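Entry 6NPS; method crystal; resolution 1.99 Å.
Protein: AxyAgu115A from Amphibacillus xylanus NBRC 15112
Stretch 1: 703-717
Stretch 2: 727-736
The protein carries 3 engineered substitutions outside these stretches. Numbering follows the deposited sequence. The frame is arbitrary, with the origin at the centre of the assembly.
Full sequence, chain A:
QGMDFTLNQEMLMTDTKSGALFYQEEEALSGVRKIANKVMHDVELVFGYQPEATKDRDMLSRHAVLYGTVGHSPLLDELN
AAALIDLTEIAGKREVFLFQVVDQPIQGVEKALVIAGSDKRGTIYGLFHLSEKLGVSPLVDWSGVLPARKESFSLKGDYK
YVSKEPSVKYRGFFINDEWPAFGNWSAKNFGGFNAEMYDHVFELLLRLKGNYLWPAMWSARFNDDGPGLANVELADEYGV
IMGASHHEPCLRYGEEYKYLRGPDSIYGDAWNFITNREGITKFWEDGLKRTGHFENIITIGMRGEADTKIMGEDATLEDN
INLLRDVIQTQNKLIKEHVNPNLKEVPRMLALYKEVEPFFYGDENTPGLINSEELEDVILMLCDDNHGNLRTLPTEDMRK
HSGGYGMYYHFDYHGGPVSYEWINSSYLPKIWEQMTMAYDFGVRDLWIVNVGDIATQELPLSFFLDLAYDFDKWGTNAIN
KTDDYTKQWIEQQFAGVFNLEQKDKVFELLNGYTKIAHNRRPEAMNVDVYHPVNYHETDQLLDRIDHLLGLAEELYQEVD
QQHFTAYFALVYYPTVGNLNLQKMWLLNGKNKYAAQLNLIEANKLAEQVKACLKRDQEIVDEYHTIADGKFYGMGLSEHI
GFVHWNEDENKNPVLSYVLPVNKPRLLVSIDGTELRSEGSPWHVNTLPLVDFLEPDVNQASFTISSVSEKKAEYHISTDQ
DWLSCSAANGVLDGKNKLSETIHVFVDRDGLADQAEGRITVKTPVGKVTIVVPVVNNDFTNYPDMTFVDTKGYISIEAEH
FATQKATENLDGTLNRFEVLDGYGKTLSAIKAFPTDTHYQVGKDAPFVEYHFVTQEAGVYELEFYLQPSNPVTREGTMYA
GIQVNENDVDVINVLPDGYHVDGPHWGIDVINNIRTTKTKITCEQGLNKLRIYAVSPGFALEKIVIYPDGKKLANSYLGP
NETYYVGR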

# COMPACT_ATOMS: atom_id res chain seq x y z
N THR A 703 10.83 -5.32 -21.79
CA THR A 703 11.62 -4.15 -21.43
C THR A 703 12.73 -4.57 -20.48
O THR A 703 12.57 -5.51 -19.68
N ILE A 704 13.86 -3.89 -20.59
CA ILE A 704 14.99 -4.01 -19.67
C ILE A 704 15.19 -2.64 -19.01
O ILE A 704 15.30 -1.63 -19.72
N SER A 705 15.24 -2.61 -17.66
CA SER A 705 15.21 -1.37 -16.89
C SER A 705 16.29 -1.34 -15.83
O SER A 705 16.54 -2.34 -15.15
N SER A 706 16.86 -0.15 -15.65
CA SER A 706 17.85 0.12 -14.61
C SER A 706 17.22 0.21 -13.21
O SER A 706 16.19 0.86 -13.01
N VAL A 707 17.91 -0.39 -12.24
CA VAL A 707 17.62 -0.16 -10.83
C VAL A 707 18.76 0.54 -10.14
O VAL A 707 18.60 0.93 -8.98
N SER A 708 19.91 0.67 -10.78
CA SER A 708 21.07 1.36 -10.22
C SER A 708 21.49 2.50 -11.14
O SER A 708 21.00 2.63 -12.27
N GLU A 709 22.43 3.32 -10.67
CA GLU A 709 23.03 4.35 -11.51
C GLU A 709 24.35 3.91 -12.13
O GLU A 709 25.12 4.75 -12.59
N LYS A 710 24.60 2.60 -12.19
CA LYS A 710 25.82 2.03 -12.75
C LYS A 710 25.58 1.57 -14.18
O LYS A 710 24.44 1.29 -14.58
N LYS A 711 26.65 1.48 -14.96
CA LYS A 711 26.45 0.96 -16.30
C LYS A 711 26.24 -0.55 -16.21
O LYS A 711 26.93 -1.26 -15.46
N ALA A 712 25.23 -1.04 -16.91
CA ALA A 712 24.85 -2.45 -16.86
C ALA A 712 24.64 -2.93 -18.29
O ALA A 712 23.75 -2.42 -18.97
N GLU A 713 25.45 -3.88 -18.74
CA GLU A 713 25.32 -4.43 -20.09
C GLU A 713 24.40 -5.64 -20.11
O GLU A 713 24.41 -6.46 -19.19
N TYR A 714 23.62 -5.76 -21.18
CA TYR A 714 22.81 -6.95 -21.38
C TYR A 714 23.21 -7.62 -22.70
O TYR A 714 23.74 -6.96 -23.61
N HIS A 715 22.94 -8.92 -22.82
CA HIS A 715 23.17 -9.68 -24.06
C HIS A 715 21.97 -10.58 -24.31
O HIS A 715 21.56 -11.35 -23.44
N ILE A 716 21.40 -10.48 -25.50
CA ILE A 716 20.17 -11.19 -25.86
C ILE A 716 20.45 -12.19 -26.97
O ILE A 716 21.05 -11.84 -27.99
N SER A 717 20.00 -13.43 -26.80
CA SER A 717 20.08 -14.39 -27.89
C SER A 717 18.85 -15.27 -27.87
O SER A 717 18.13 -15.35 -26.86
N ALA A 727 17.51 -6.42 -30.81
CA ALA A 727 18.83 -6.08 -30.29
C ALA A 727 19.52 -7.37 -29.90
O ALA A 727 18.86 -8.36 -29.58
N ALA A 728 20.85 -7.35 -29.94
CA ALA A 728 21.68 -8.42 -29.40
C ALA A 728 22.47 -7.98 -28.18
O ALA A 728 22.70 -8.79 -27.29
N ASN A 729 22.91 -6.73 -28.14
CA ASN A 729 23.75 -6.23 -27.06
C ASN A 729 23.37 -4.79 -26.79
O ASN A 729 22.91 -4.07 -27.68
N GLY A 730 23.57 -4.38 -25.54
CA GLY A 730 23.29 -3.00 -25.18
C GLY A 730 23.82 -2.71 -23.80
O GLY A 730 24.31 -3.60 -23.09
N VAL A 731 23.74 -1.45 -23.42
CA VAL A 731 24.17 -1.05 -22.09
C VAL A 731 23.20 0.03 -21.62
O VAL A 731 22.72 0.85 -22.41
N LEU A 732 22.82 -0.05 -20.36
CA LEU A 732 22.04 0.99 -19.71
C LEU A 732 22.90 1.58 -18.60
O LEU A 732 23.81 0.94 -18.09
N ASP A 733 22.62 2.83 -18.22
CA ASP A 733 23.48 3.47 -17.23
C ASP A 733 22.75 4.06 -16.04
O ASP A 733 23.41 4.57 -15.13
N GLY A 734 21.42 4.03 -16.00
CA GLY A 734 20.79 4.64 -14.85
C GLY A 734 20.80 6.16 -14.82
O GLY A 734 20.12 6.75 -13.96
N LYS A 735 21.51 6.82 -15.74
CA LYS A 735 21.49 8.27 -15.80
C LYS A 735 20.90 8.77 -17.11
O LYS A 735 19.82 9.37 -17.08
N ASN A 736 21.53 8.53 -18.26
CA ASN A 736 20.90 9.00 -19.50
C ASN A 736 19.95 7.94 -20.08
O ASN A 736 18.84 8.27 -20.52

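Strands 712-717 and 729-732 run antiparallel, and every second residue pair satisfies its main-chain donors and acceptors across the ladder. A712 N donates to L732 O (2.7 Å) and L732 N to A712 O (2.9 Å); the next hydrogen-bonded pair joins Y714 N to G730 O (3.0 Å) and G730 N to Y714 O (3.2 Å). Beyond it, I716 N donates to A728 O (2.8 Å).

One face of this ladder carries A712, Y714 and L732. L732 (m, t) is the most heavily covered residue: its CD1 lies 3.9 Å from CG2 of I704 (m, t), whose CB points toward the second stretch, and its CG lies 3.9 Å from CE2 of Y714, near the plane of the ring. The Y714 side chain, with chi1 p, leans across the partner strand, so that G730 CA sits over the ring face, 3.8 Å from the centroid. The absence of a side chain at G730 makes this possible, since a CB there would fall 2.1 Å from Y714 OH. That hydroxyl is satisfied by water 2 (2.6 Å from Y714 OH), which also donates a weak hydrogen bond to V731 O (3.4 Å).

The other face is more polar and more open. H715 and N729, both m, pair through H715 ND1, which donates to N729 OD1 (2.8 Å) at the ring edge. Water 1 donates to E713 OE1 (2.9 Å) and to G730 O (3.0 Å), giving that carbonyl a second donor, while E713 CG packs 3.9 Å from V731 CB.

At the turn end, E709 OE1 and K735 NZ form a long salt bridge (3.5 Å). D733 OD1 accepts from K735 N (2.7 Å), and S708 OG (chi1 p) from K710 N (3.1 Å). S708 O is buried without a polar partner; G734 CA approaches it to 3.3 Å in a CA-H...O contact.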

# COMPACT_ATOMS: atom_id res chain seq x y z
CB THR A 703 10.70 -3.07 -20.82
OG1 THR A 703 9.72 -2.73 -21.80
CG2 THR A 703 11.47 -1.79 -20.44
CB ILE A 704 16.27 -4.46 -20.39
CG1 ILE A 704 16.03 -5.74 -21.20
CG2 ILE A 704 17.45 -4.67 -19.40
CD1 ILE A 704 17.12 -6.00 -22.23
CB SER A 705 13.87 -1.18 -16.16
OG SER A 705 12.82 -1.20 -17.09
CB SER A 706 18.55 1.46 -14.87
OG SER A 706 19.26 1.44 -16.09
CB VAL A 707 17.30 -1.47 -10.09
CG1 VAL A 707 16.07 -2.12 -10.68
CG2 VAL A 707 18.49 -2.40 -10.16
CB SER A 708 22.23 0.39 -10.04
OG SER A 708 22.80 0.23 -11.34
CB GLU A 709 23.21 5.64 -10.70
CG GLU A 709 22.05 6.60 -10.93
CD GLU A 709 22.00 7.74 -9.94
OE1 GLU A 709 20.97 8.46 -9.92
OE2 GLU A 709 22.98 7.93 -9.18
CB LYS A 710 26.30 0.85 -11.91
CG LYS A 710 27.28 1.25 -10.84
CD LYS A 710 26.68 1.22 -9.48
CE LYS A 710 27.75 1.41 -8.41
NZ LYS A 710 27.16 1.73 -7.08
CB LYS A 711 27.61 1.34 -17.24
CG LYS A 711 29.00 1.19 -16.68
CD LYS A 711 29.52 -0.24 -16.85
CE LYS A 711 30.91 -0.44 -16.23
NZ LYS A 711 31.12 -1.85 -15.78
CB ALA A 712 23.55 -2.62 -16.06
CB GLU A 713 26.70 -4.84 -20.64
CG GLU A 713 27.69 -3.71 -20.78
CD GLU A 713 28.96 -4.14 -21.53
OE1 GLU A 713 28.83 -4.84 -22.56
OE2 GLU A 713 30.07 -3.77 -21.08
CB TYR A 714 21.29 -6.61 -21.36
CG TYR A 714 20.87 -5.50 -22.30
CD1 TYR A 714 20.51 -5.78 -23.62
CD2 TYR A 714 20.83 -4.17 -21.88
CE1 TYR A 714 20.12 -4.77 -24.50
CE2 TYR A 714 20.44 -3.15 -22.74
CZ TYR A 714 20.10 -3.46 -24.05
OH TYR A 714 19.72 -2.47 -24.91
CB HIS A 715 24.48 -10.50 -23.98
CG HIS A 715 25.61 -9.75 -23.33
ND1 HIS A 715 26.33 -8.76 -23.98
CD2 HIS A 715 26.13 -9.82 -22.08
CE1 HIS A 715 27.24 -8.27 -23.17
NE2 HIS A 715 27.14 -8.89 -22.00
CB ILE A 716 19.09 -10.17 -26.28
CG1 ILE A 716 18.79 -9.25 -25.10
CG2 ILE A 716 17.84 -10.88 -26.75
CD1 ILE A 716 18.32 -7.86 -25.51
CB SER A 717 21.35 -15.25 -27.79
OG SER A 717 21.30 -16.01 -26.60
CB ALA A 727 18.74 -5.12 -29.09
CB ALA A 728 22.66 -8.94 -30.46
CB ASN A 729 25.25 -6.32 -27.39
CG ASN A 729 25.72 -7.74 -27.63
OD1 ASN A 729 25.71 -8.57 -26.72
ND2 ASN A 729 26.16 -8.02 -28.86
CB VAL A 731 25.64 -0.59 -22.07
CG1 VAL A 731 25.88 0.47 -23.12
CG2 VAL A 731 26.04 -0.08 -20.69
CB LEU A 732 20.73 0.42 -19.17
CG LEU A 732 19.77 -0.22 -20.19
CD1 LEU A 732 18.72 -0.99 -19.44
CD2 LEU A 732 19.08 0.85 -21.02
CB ASP A 733 24.32 4.57 -17.87
CG ASP A 733 23.48 5.50 -18.70
OD1 ASP A 733 22.53 6.09 -18.15
OD2 ASP A 733 23.76 5.64 -19.90
CB LYS A 735 22.89 8.84 -15.52
CG LYS A 735 23.41 8.39 -14.16
CD LYS A 735 24.47 9.35 -13.60
CE LYS A 735 24.32 9.58 -12.09
NZ LYS A 735 23.22 10.54 -11.70
CB ASN A 736 21.93 9.47 -20.54
CG ASN A 736 23.13 8.55 -20.63
OD1 ASN A 736 23.11 7.58 -21.40
ND2 ASN A 736 24.16 8.80 -19.81
O HOH W 1 26.67 -4.75 -24.50
O HOH W 2 20.32 0.02 -24.66